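Local coordinates for protein aminoglycoside N(3)-acetyltransferase (Enterobacter cloacae, PDB 6NP3) that transfers an acetyl group from acetyl-CoA to the 3-amino group of 2-deoxystreptamine antibiotics such as gentamicin, probably conferring resistance to them, at residues A[59-63]-A[92-98]; A[115-121]-A[135-141]. All coordinates share one frame. Numbering follows the deposited sequence.

Interaction 1 of 2, residues A[59-63]-A[92-98]. With LLL ((2R,3R,4R,5R)-2-((1S,2S,3R,4S,6R)-4,6-diamino-3-((2R,3R,6S)-3-amino-6-(aminomethyl)-tetrahydro-2H-pyran-2-yloxy)-2-hydr oxycyclohexyloxy)-5-methyl-4-(methylamino)-tetrahydro-2H-pyran-3,5-diol), chain B.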
loop_
_atom_site.group_PDB
_atom_site.type_symbol
_atom_site.label_atom_id
_atom_site.label_comp_id
_atom_site.label_asym_id
_atom_site.label_seq_id
_atom_site.Cartn_x
_atom_site.Cartn_y
_atom_site.Cartn_z
ATOM N N PHE A 59 0.053 3.066 0.844
ATOM C CA PHE A 59 0.927 2.222 1.658
ATOM C C PHE A 59 2.304 2.880 1.738
ATOM O O PHE A 59 3.092 2.827 0.790
ATOM C CB PHE A 59 0.985 0.827 1.052
ATOM C CG PHE A 59 2.029 -0.059 1.666
ATOM C CD1 PHE A 59 2.251 -0.071 3.022
ATOM C CD2 PHE A 59 2.770 -0.905 0.875
ATOM C CE1 PHE A 59 3.231 -0.906 3.560
ATOM C CE2 PHE A 59 3.732 -1.714 1.413
ATOM C CZ PHE A 59 3.947 -1.732 2.745
ATOM N N VAL A 60 2.592 3.514 2.873
ATOM C CA VAL A 60 3.802 4.325 2.972
ATOM C C VAL A 60 4.912 3.668 3.786
ATOM O O VAL A 60 6.090 3.988 3.591
ATOM C CB VAL A 60 3.526 5.757 3.477
ATOM C CG1 VAL A 60 2.432 6.422 2.632
ATOM C CG2 VAL A 60 3.116 5.793 4.942
ATOM N N SER A 61 4.558 2.767 4.692
ATOM C CA SER A 61 5.534 2.086 5.564
ATOM C C SER A 61 6.402 3.128 6.279
ATOM O O SER A 61 5.925 4.209 6.645
ATOM C CB SER A 61 6.271 1.062 4.732
ATOM O OG SER A 61 7.156 0.264 5.501
ATOM N N TRP A 62 7.666 2.782 6.519
ATOM C CA TRP A 62 8.555 3.554 7.383
ATOM C C TRP A 62 9.976 3.310 6.898
ATOM O O TRP A 62 10.420 2.156 6.816
ATOM C CB TRP A 62 8.407 3.069 8.817
ATOM C CG TRP A 62 9.284 3.729 9.848
ATOM C CD1 TRP A 62 9.895 4.948 9.779
ATOM C CD2 TRP A 62 9.604 3.199 11.117
ATOM N NE1 TRP A 62 10.586 5.201 10.935
ATOM C CE2 TRP A 62 10.398 4.154 11.786
ATOM C CE3 TRP A 62 9.263 2.030 11.773
ATOM C CZ2 TRP A 62 10.911 3.940 13.048
ATOM C CZ3 TRP A 62 9.757 1.826 13.041
ATOM C CH2 TRP A 62 10.568 2.780 13.668
ATOM N N ARG A 63 10.689 4.404 6.610
ATOM C CA ARG A 63 12.092 4.347 6.196
ATOM C C ARG A 63 12.931 3.482 7.122
ATOM O O ARG A 63 13.786 2.715 6.664
ATOM C CB ARG A 63 12.652 5.768 6.180
ATOM C CG ARG A 63 14.082 5.883 5.680
ATOM C CD ARG A 63 14.626 7.272 5.970
ATOM N NE ARG A 63 15.053 7.397 7.359
ATOM C CZ ARG A 63 15.592 8.494 7.880
ATOM N NH1 ARG A 63 15.746 9.576 7.138
ATOM N NH2 ARG A 63 15.957 8.512 9.151
ATOM N N ALA A 92 7.815 9.989 11.346
ATOM C CA ALA A 92 8.572 8.912 10.715
ATOM C C ALA A 92 8.478 9.015 9.198
ATOM O O ALA A 92 7.367 8.956 8.649
ATOM C CB ALA A 92 8.006 7.575 11.196
ATOM N N PRO A 93 9.578 9.114 8.470
ATOM C CA PRO A 93 9.471 9.188 7.011
ATOM C C PRO A 93 9.027 7.877 6.373
ATOM O O PRO A 93 9.215 6.783 6.914
ATOM C CB PRO A 93 10.882 9.580 6.554
ATOM C CG PRO A 93 11.764 9.374 7.738
ATOM C CD PRO A 93 10.940 9.412 8.966
ATOM N N ALA A 94 8.420 8.013 5.200
ATOM C CA ALA A 94 7.969 6.877 4.416
ATOM C C ALA A 94 9.160 6.049 3.935
ATOM O O ALA A 94 10.300 6.527 3.858
ATOM C CB ALA A 94 7.165 7.393 3.219
ATOM N N TYR A 95 8.875 4.799 3.562
ATOM C CA TYR A 95 9.911 3.905 3.049
ATOM C C TYR A 95 10.203 4.238 1.588
ATOM O O TYR A 95 9.315 4.120 0.753
ATOM C CB TYR A 95 9.462 2.454 3.172
ATOM C CG TYR A 95 10.546 1.481 2.759
ATOM C CD1 TYR A 95 11.660 1.275 3.560
ATOM C CD2 TYR A 95 10.469 0.789 1.568
ATOM C CE1 TYR A 95 12.666 0.380 3.186
ATOM C CE2 TYR A 95 11.466 -0.113 1.190
ATOM C CZ TYR A 95 12.558 -0.293 2.001
ATOM O OH TYR A 95 13.562 -1.175 1.646
ATOM N N PRO A 96 11.416 4.644 1.229
ATOM C CA PRO A 96 11.602 5.119 -0.157
ATOM C C PRO A 96 11.298 4.085 -1.237
ATOM O O PRO A 96 10.877 4.458 -2.339
ATOM C CB PRO A 96 13.056 5.592 -0.177
ATOM C CG PRO A 96 13.352 5.965 1.251
ATOM C CD PRO A 96 12.582 4.934 2.075
ATOM N N GLY A 97 11.468 2.794 -0.951
ATOM C CA GLY A 97 11.333 1.772 -1.976
ATOM C C GLY A 97 9.924 1.543 -2.492
ATOM O O GLY A 97 9.767 0.876 -3.521
ATOM N N PHE A 98 8.903 2.061 -1.822
ATOM C CA PHE A 98 7.537 1.915 -2.292
ATOM C C PHE A 98 7.088 3.111 -3.107
ATOM O O PHE A 98 5.926 3.173 -3.533
ATOM C CB PHE A 98 6.604 1.634 -1.121
ATOM C CG PHE A 98 7.015 0.417 -0.322
ATOM C CD1 PHE A 98 7.701 -0.642 -0.917
ATOM C CD2 PHE A 98 6.735 0.333 1.009
ATOM C CE1 PHE A 98 8.079 -1.749 -0.170
ATOM C CE2 PHE A 98 7.108 -0.773 1.729
ATOM C CZ PHE A 98 7.760 -1.804 1.148
HETATM C C11 LLL B . 8.669 -6.293 -2.815
HETATM O O11 LLL B . 7.316 -6.027 -2.361
HETATM C C21 LLL B . 8.855 -5.544 -4.133
HETATM N N21 LLL B . 8.420 -4.169 -3.916
HETATM C C31 LLL B . 7.954 -6.101 -5.172
HETATM C C41 LLL B . 8.306 -7.566 -5.376
HETATM C C51 LLL B . 8.172 -8.275 -4.034
HETATM O O51 LLL B . 8.974 -7.661 -3.065
HETATM C C61 LLL B . 8.619 -9.716 -4.152
HETATM N N61 LLL B . 8.482 -10.346 -2.839
HETATM C C12 LLL B . 5.886 -5.435 1.561
HETATM N N12 LLL B . 5.396 -5.582 2.925
HETATM C C22 LLL B . 4.984 -6.159 0.563
HETATM C C32 LLL B . 5.527 -5.887 -0.826
HETATM N N32 LLL B . 4.670 -6.545 -1.816
HETATM C C42 LLL B . 6.954 -6.397 -1.027
HETATM C C52 LLL B . 7.859 -5.799 0.051
HETATM O O52 LLL B . 9.119 -6.425 -0.032
HETATM C C62 LLL B . 7.309 -5.998 1.450
HETATM O O62 LLL B . 8.128 -5.279 2.353
HETATM C C13 LLL B . 8.647 -5.987 3.481
HETATM C C23 LLL B . 8.786 -4.963 4.605
HETATM O O23 LLL B . 7.529 -4.348 4.796
HETATM C C33 LLL B . 9.786 -3.860 4.213
HETATM N N33 LLL B . 9.995 -2.941 5.354
HETATM C C43 LLL B . 11.116 -4.526 3.801
HETATM O O43 LLL B . 11.681 -5.068 4.978
HETATM C C53 LLL B . 10.868 -5.622 2.760
HETATM O O53 LLL B . 9.930 -6.579 3.196
HETATM C C83 LLL B . 12.060 -3.488 3.183
HETATM C C93 LLL B . 9.763 -1.538 4.950
HETATM O O HOH W 1 6.635 4.504 0.803
#
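Two direct backbone hydrogen bonds tie the loop 59-63 to the loop 92-98. Arg63 N donates to Pro93 O (2.8 Å, N-H...O angle 171°) and Tyr95 N to Val60 O (2.9 Å, 173°); both are nearly linear. A water adds a third link, donating to Val60 O (2.9 Å) and Tyr95 O (2.7 Å), so Val60 O accepts twice. Pro93 O also receives a CA-H...O contact from Trp62 CA (3.3 Å, 144° at the hydrogen).

Outward from these main-chain bonds, Val60 CB lies 4.0 Å from Ala94 CB, the Trp62 indole reaches Ala92 CB (3.5 Å from CD1), and the Arg63 guanidinium has Pro93 CG over one face. At the ligand end the rings of Phe59 and Phe98 run nearly parallel (planes at 27°, centroids 4.8 Å apart) but are slid so far that they barely overlap, closing to 3.5 Å between Phe59 CZ and Phe98 CE2. Ser61 CB sits at the Phe98 ring edge, 3.6 Å from CE2, while its OG hydrogen-bonds to the backbone of Asp118.

Among gentamicin's closest approaches, its N-methyl C93 lies over the Tyr95 ring and 3.2 Å from Ser61 OG, its ring methyl C83 3.2 Å from Tyr95 OH, and O62 3.7 Å from Phe98 CZ. Main-chain bonding thus joins the loops, whose closest contacts with gentamicin are van der Waals, consistent with a largely aromatic wall that shapes the pocket.

Interaction 2 of 2, residues A[115-121]-A[135-141]. With LLL ((2R,3R,4R,5R)-2-((1S,2S,3R,4S,6R)-4,6-diamino-3-((2R,3R,6S)-3-amino-6-(aminomethyl)-tetrahydro-2H-pyran-2-yloxy)-2-hydr oxycyclohexyloxy)-5-methyl-4-(methylamino)-tetrahydro-2H-pyran-3,5-diol), chain B.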
loop_
_atom_site.group_PDB
_atom_site.type_symbol
_atom_site.label_atom_id
_atom_site.label_comp_id
_atom_site.label_asym_id
_atom_site.label_seq_id
_atom_site.Cartn_x
_atom_site.Cartn_y
_atom_site.Cartn_z
ATOM N N ALA A 115 -1.006 3.124 12.608
ATOM C CA ALA A 115 -0.131 2.810 13.726
ATOM C C ALA A 115 0.804 1.627 13.506
ATOM O O ALA A 115 1.652 1.380 14.369
ATOM C CB ALA A 115 -1.004 2.527 14.953
ATOM N N HIS A 116 0.636 0.847 12.458
ATOM C CA HIS A 116 1.510 -0.295 12.214
ATOM C C HIS A 116 2.800 0.196 11.586
ATOM O O HIS A 116 2.779 0.743 10.480
ATOM C CB HIS A 116 0.797 -1.253 11.284
ATOM C CG HIS A 116 1.427 -2.589 11.190
ATOM N ND1 HIS A 116 2.735 -2.792 10.809
ATOM C CD2 HIS A 116 0.888 -3.812 11.395
ATOM C CE1 HIS A 116 2.966 -4.091 10.791
ATOM N NE2 HIS A 116 1.857 -4.729 11.128
ATOM N N PRO A 117 3.933 0.063 12.274
ATOM C CA PRO A 117 5.123 0.761 11.780
ATOM C C PRO A 117 5.611 0.257 10.438
ATOM O O PRO A 117 6.019 1.058 9.595
ATOM C CB PRO A 117 6.144 0.569 12.910
ATOM C CG PRO A 117 5.337 0.390 14.113
ATOM C CD PRO A 117 4.151 -0.447 13.638
ATOM N N ASP A 118 5.543 -1.048 10.196
ATOM C CA ASP A 118 6.038 -1.608 8.948
ATOM C C ASP A 118 5.007 -1.530 7.833
ATOM O O ASP A 118 5.376 -1.328 6.675
ATOM C CB ASP A 118 6.509 -3.055 9.143
ATOM C CG ASP A 118 7.260 -3.561 7.954
ATOM O OD1 ASP A 118 8.378 -3.054 7.661
ATOM O OD2 ASP A 118 6.728 -4.455 7.267
ATOM N N ALA A 119 3.736 -1.749 8.155
ATOM C CA ALA A 119 2.652 -1.698 7.182
ATOM C C ALA A 119 1.961 -0.337 7.124
ATOM O O ALA A 119 0.882 -0.225 6.535
ATOM C CB ALA A 119 1.630 -2.787 7.509
ATOM N N SER A 120 2.611 0.717 7.574
ATOM C CA SER A 120 1.904 1.956 7.815
ATOM C C SER A 120 1.235 2.502 6.566
ATOM O O SER A 120 1.822 2.562 5.489
ATOM C CB SER A 120 2.868 2.993 8.369
ATOM O OG SER A 120 2.193 4.177 8.777
ATOM N N MET A 121 0.008 2.977 6.760
ATOM C CA MET A 121 -0.831 3.517 5.701
ATOM C C MET A 121 -1.180 4.973 5.992
ATOM O O MET A 121 -1.506 5.325 7.131
ATOM C CB MET A 121 -2.145 2.724 5.638
ATOM C CG MET A 121 -1.993 1.240 5.401
ATOM S SD MET A 121 -1.720 0.854 3.686
ATOM C CE MET A 121 -1.215 -0.852 3.822
ATOM N N HIS A 135 -5.034 -0.336 13.238
ATOM C CA HIS A 135 -4.034 -1.006 12.415
ATOM C C HIS A 135 -3.044 -1.667 13.379
ATOM O O HIS A 135 -1.976 -1.135 13.701
ATOM C CB HIS A 135 -3.337 -0.082 11.439
ATOM C CG HIS A 135 -2.671 -0.822 10.347
ATOM N ND1 HIS A 135 -1.952 -0.187 9.365
ATOM C CD2 HIS A 135 -2.673 -2.141 10.037
ATOM C CE1 HIS A 135 -1.529 -1.086 8.497
ATOM N NE2 HIS A 135 -1.933 -2.282 8.893
ATOM N N GLU A 136 -3.363 -2.880 13.781
ATOM C CA GLU A 136 -2.647 -3.545 14.862
ATOM C C GLU A 136 -1.584 -4.488 14.336
ATOM O O GLU A 136 -1.695 -5.051 13.243
ATOM C CB GLU A 136 -3.640 -4.293 15.763
ATOM C CG GLU A 136 -4.501 -3.286 16.536
ATOM C CD GLU A 136 -5.753 -3.873 17.150
ATOM O OE1 GLU A 136 -5.956 -5.095 17.056
ATOM O OE2 GLU A 136 -6.544 -3.098 17.725
ATOM N N MET A 137 -0.549 -4.658 15.145
ATOM C CA MET A 137 0.414 -5.707 14.883
ATOM C C MET A 137 -0.321 -7.032 14.756
ATOM O O MET A 137 -1.229 -7.345 15.529
ATOM C CB MET A 137 1.459 -5.737 16.000
ATOM C CG MET A 137 2.340 -4.496 15.967
ATOM S SD MET A 137 3.615 -4.565 14.687
ATOM C CE MET A 137 4.770 -5.635 15.496
ATOM N N GLY A 138 0.045 -7.792 13.740
ATOM C CA GLY A 138 -0.626 -9.029 13.445
ATOM C C GLY A 138 -1.720 -8.909 12.409
ATOM O O GLY A 138 -2.281 -9.939 12.011
ATOM N N ALA A 139 -2.031 -7.689 11.968
ATOM C CA ALA A 139 -3.069 -7.412 10.986
ATOM C C ALA A 139 -2.532 -6.416 9.961
ATOM O O ALA A 139 -3.064 -5.325 9.758
ATOM C CB ALA A 139 -4.336 -6.878 11.651
ATOM N N ALA A 140 -1.478 -6.806 9.255
ATOM C CA ALA A 140 -0.802 -5.855 8.382
ATOM C C ALA A 140 -1.653 -5.477 7.174
ATOM O O ALA A 140 -1.891 -4.286 6.924
ATOM C CB ALA A 140 0.548 -6.403 7.951
ATOM N N TYR A 141 -2.096 -6.485 6.393
ATOM C CA TYR A 141 -2.827 -6.261 5.152
ATOM C C TYR A 141 -4.114 -7.045 5.073
ATOM O O TYR A 141 -4.804 -6.952 4.054
ATOM C CB TYR A 141 -1.973 -6.632 3.925
ATOM C CG TYR A 141 -0.586 -6.040 4.032
ATOM C CD1 TYR A 141 -0.376 -4.674 3.871
ATOM C CD2 TYR A 141 0.501 -6.817 4.381
ATOM C CE1 TYR A 141 0.875 -4.115 4.009
ATOM C CE2 TYR A 141 1.761 -6.250 4.521
ATOM C CZ TYR A 141 1.928 -4.899 4.340
ATOM O OH TYR A 141 3.163 -4.322 4.511
HETATM C C11 LLL B . 8.669 -6.293 -2.815
HETATM O O11 LLL B . 7.316 -6.027 -2.361
HETATM C C21 LLL B . 8.855 -5.544 -4.133
HETATM N N21 LLL B . 8.420 -4.169 -3.916
HETATM C C31 LLL B . 7.954 -6.101 -5.172
HETATM C C41 LLL B . 8.306 -7.566 -5.376
HETATM C C51 LLL B . 8.172 -8.275 -4.034
HETATM O O51 LLL B . 8.974 -7.661 -3.065
HETATM C C61 LLL B . 8.619 -9.716 -4.152
HETATM N N61 LLL B . 8.482 -10.346 -2.839
HETATM C C12 LLL B . 5.886 -5.435 1.561
HETATM N N12 LLL B . 5.396 -5.582 2.925
HETATM C C22 LLL B . 4.984 -6.159 0.563
HETATM C C32 LLL B . 5.527 -5.887 -0.826
HETATM N N32 LLL B . 4.670 -6.545 -1.816
HETATM C C42 LLL B . 6.954 -6.397 -1.027
HETATM C C52 LLL B . 7.859 -5.799 0.051
HETATM O O52 LLL B . 9.119 -6.425 -0.032
HETATM C C62 LLL B . 7.309 -5.998 1.450
HETATM O O62 LLL B . 8.128 -5.279 2.353
HETATM C C13 LLL B . 8.647 -5.987 3.481
HETATM C C23 LLL B . 8.786 -4.963 4.605
HETATM O O23 LLL B . 7.529 -4.348 4.796
HETATM C C33 LLL B . 9.786 -3.860 4.213
HETATM N N33 LLL B . 9.995 -2.941 5.354
HETATM C C43 LLL B . 11.116 -4.526 3.801
HETATM O O43 LLL B . 11.681 -5.068 4.978
HETATM C C53 LLL B . 10.868 -5.622 2.760
HETATM O O53 LLL B . 9.930 -6.579 3.196
HETATM C C83 LLL B . 12.060 -3.488 3.183
HETATM C C93 LLL B . 9.763 -1.538 4.950
HETATM O O HOH W 2 0.132 -1.150 15.485
HETATM O O HOH W 3 1.727 -7.512 11.465
HETATM O O HOH W 4 4.103 -5.370 6.908
#
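His116 sets its CB squarely over the His135 ring, 3.5 Å from the centroid and only 8° off the normal, a CH-pi contact. Its own imidazole lies oblique to that of His135 (centroids 5.0 Å apart, planes at 42°) and carries Met137 SD over one face, 4.1 Å from the centroid and 17° off the normal, a sulfur-aromatic contact.

His135 is held by polar bonds at both nitrogens: NE2 donates to Ala140 O (2.8 Å), bracing its own loop, and ND1 pairs with Ser114. Residues 136-139 form a type II turn closed by Ala139 N to Glu136 O (2.9 Å), with Gly138 at phi 95°, where a CB would jam against the preceding carbonyl. Water bridges join the loops: one links His116 NE2 and Gly138 N, 2.8 Å from each; another donates to His135 O (2.8 Å) and weakly to Ala115 O (3.2 Å).

Around Tyr141, Ala119 CB packs on Ala140 CB (3.8 Å) and Tyr141 CE1 (3.8 Å), and Met121 CE meets the Tyr141 ring edge at CE1 (3.9 Å). Toward the ligand, a third water donates to Asp118 OD2 and also bonds Tyr141 OH, 2.8 Å from each. Both residues hold gentamicin: its N33 donates to Asp118 OD1 (2.8 Å), O23 to Asp118 OD2 (2.6 Å) and N12 to Tyr141 OH (3.0 Å). Ring and sulfur contacts, alanine and methionine packing and bridging waters therefore join the loops, presenting a carboxylate and a phenol, bridged by a water, to the polar groups of the aminoglycoside.

Interactions 1 and 2 are consecutive along the chain, their centres 13 Å apart, and meet directly. Ser61 N lies 2.9 Å from Ser120 O and Ser61 OG 2.7 Å from Asp118 O, both probable hydrogen bonds; Trp62 CB packs 3.2 Å from Pro117 O, and Phe59 CZ lies 3.2 Å from Tyr141 OH. Interaction 2 is the more buried; interaction 1 is partly open, with Arg63 and Pro96 exposed. Segments 59-63 and 115-121 adjoin neighbouring antiparallel strands, 55-59 and 121-124, of the mixed sheet. Interaction 1 uses direct main-chain bonds and offers gentamicin largely aromatic surface; interaction 2, lacking these, uses side-chain packing and three bridging waters and contributes Asp118 and Tyr141, two residues that hydrogen-bond gentamicin.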